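Local coordinates for protein acyl-coenzyme A oxidase acox-1.1 (Caenorhabditis elegans, PDB 5K3H) that catalyses the FAD-dependent desaturation of fatty acyl-CoAs, the first step of peroxisomal beta-oxidation, with oxygen reduced to hydrogen peroxide, at residues B[59-63]-B[64-68]. Residues are numbered along the deposited sequence; the frame is centred on the assembly and turned at random.
Sequences DSMPL and PYMTR
Pro62 and Tyr65 are tied through the backbone of a short 3-10 turn: the amide N of Tyr65 donates a hydrogen bond to O of Pro62 (2.9 Å), and N of Met66 donates the next to O of Leu63 (3.1 Å). The same turn lays the Pro62 ring over one face of the Tyr65 phenol. CB sits 3.9 Å from the centroid of the tyrosine ring, nearly on its normal, a CH-pi contact, while CD and CG spread over the CE2 side. Tyr65 is put there by its CG lying beside the backbone N (chi1 -67°), which turns the ring back over Pro62, three residues earlier. Met61 CE comes in near the ring plane, at the edge by CD2, because the methionine chain bends at chi3 (29°), and its SD lies 4.0 Å from Tyr65 CB.

Met66 reaches back toward residues 60-63, its chain extended beyond CG, and its methyl does the touching: CE is 3.5 Å from Met61 CG. The methyl of this buried residue thus lies against the inner side of the bend, also touching Met61 O, Leu63 CD2 and Ser60 OG.

This loop links helix 38-52 to helix 68-85 in the N-terminal part of the acyl-CoA oxidase. Thr67 is the N-cap of helix 68-85, its side chain capping a helix backbone N while Glu70 OE1 takes the Thr67 N-H, a capping box; Lys71 and Glu74 of that helix pack on Met66. Trp643 of helix 636-645 packs on Pro62 and Pro64, its ring meets that of Tyr65, and its carbonyl O forms a hydrogen bond with Tyr65 OH, while Pro64 also meets Pro241 of the second subunit.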
# COMPACT_ATOMS: atom_id res chain seq x y z
N ASP B 59 -13.86 -4.77 -22.96
CA ASP B 59 -13.10 -3.53 -22.85
C ASP B 59 -12.65 -3.14 -24.24
O ASP B 59 -12.03 -3.94 -24.95
CB ASP B 59 -11.87 -3.72 -21.96
CG ASP B 59 -12.20 -4.12 -20.53
OD1 ASP B 59 -13.35 -3.93 -20.09
OD2 ASP B 59 -11.30 -4.67 -19.86
N SER B 60 -12.93 -1.89 -24.64
CA SER B 60 -12.53 -1.43 -25.97
C SER B 60 -11.01 -1.30 -26.07
O SER B 60 -10.46 -1.48 -27.16
CB SER B 60 -13.20 -0.11 -26.33
OG SER B 60 -12.94 0.90 -25.36
N MET B 61 -10.34 -1.00 -24.97
CA MET B 61 -8.88 -1.09 -24.90
C MET B 61 -8.49 -1.38 -23.46
O MET B 61 -9.34 -1.33 -22.56
CB MET B 61 -8.22 0.19 -25.41
CG MET B 61 -8.75 1.45 -24.79
SD MET B 61 -7.68 2.84 -25.18
CE MET B 61 -7.00 2.31 -26.76
N PRO B 62 -7.21 -1.69 -23.20
CA PRO B 62 -6.79 -1.89 -21.80
C PRO B 62 -7.11 -0.68 -20.92
O PRO B 62 -6.72 0.45 -21.22
CB PRO B 62 -5.28 -2.13 -21.93
CG PRO B 62 -5.14 -2.76 -23.26
CD PRO B 62 -6.15 -2.07 -24.15
N LEU B 63 -7.83 -0.94 -19.82
CA LEU B 63 -8.25 0.14 -18.93
C LEU B 63 -7.11 1.04 -18.46
O LEU B 63 -7.35 2.25 -18.33
CB LEU B 63 -9.02 -0.42 -17.73
CG LEU B 63 -10.26 -1.25 -18.06
CD1 LEU B 63 -11.13 -1.47 -16.83
CD2 LEU B 63 -11.09 -0.63 -19.20
N PRO B 64 -5.90 0.55 -18.17
CA PRO B 64 -4.84 1.48 -17.74
C PRO B 64 -4.42 2.46 -18.83
O PRO B 64 -3.75 3.46 -18.50
CB PRO B 64 -3.68 0.54 -17.36
CG PRO B 64 -4.29 -0.79 -17.13
CD PRO B 64 -5.48 -0.86 -18.01
N TYR B 65 -4.78 2.23 -20.09
CA TYR B 65 -4.46 3.21 -21.13
C TYR B 65 -5.31 4.46 -21.06
O TYR B 65 -4.88 5.50 -21.56
CB TYR B 65 -4.67 2.67 -22.54
CG TYR B 65 -3.77 1.58 -23.03
CD1 TYR B 65 -2.74 1.08 -22.26
CD2 TYR B 65 -3.96 1.05 -24.30
CE1 TYR B 65 -1.93 0.07 -22.73
CE2 TYR B 65 -3.16 0.06 -24.79
CZ TYR B 65 -2.15 -0.44 -24.00
OH TYR B 65 -1.36 -1.44 -24.52
N MET B 66 -6.49 4.38 -20.44
CA MET B 66 -7.56 5.36 -20.58
C MET B 66 -7.46 6.45 -19.51
O MET B 66 -7.12 6.18 -18.35
CB MET B 66 -8.91 4.67 -20.45
CG MET B 66 -9.24 3.62 -21.50
SD MET B 66 -10.91 2.99 -21.16
CE MET B 66 -11.10 1.60 -22.25
N THR B 67 -7.80 7.68 -19.89
CA THR B 67 -7.99 8.71 -18.89
C THR B 67 -9.26 8.43 -18.08
O THR B 67 -10.08 7.56 -18.44
CB THR B 67 -8.08 10.09 -19.56
OG1 THR B 67 -9.25 10.12 -20.38
CG2 THR B 67 -6.88 10.31 -20.45
N ARG B 68 -9.44 9.18 -16.99
CA ARG B 68 -10.64 9.04 -16.17
C ARG B 68 -11.90 9.30 -16.99
O ARG B 68 -12.89 8.57 -16.89
CB ARG B 68 -10.60 9.99 -14.96
CG ARG B 68 -11.72 9.69 -13.99
CD ARG B 68 -11.82 10.58 -12.76
NE ARG B 68 -12.87 10.04 -11.90
CZ ARG B 68 -13.32 10.60 -10.79
NH1 ARG B 68 -12.83 11.75 -10.34
NH2 ARG B 68 -14.27 9.98 -10.11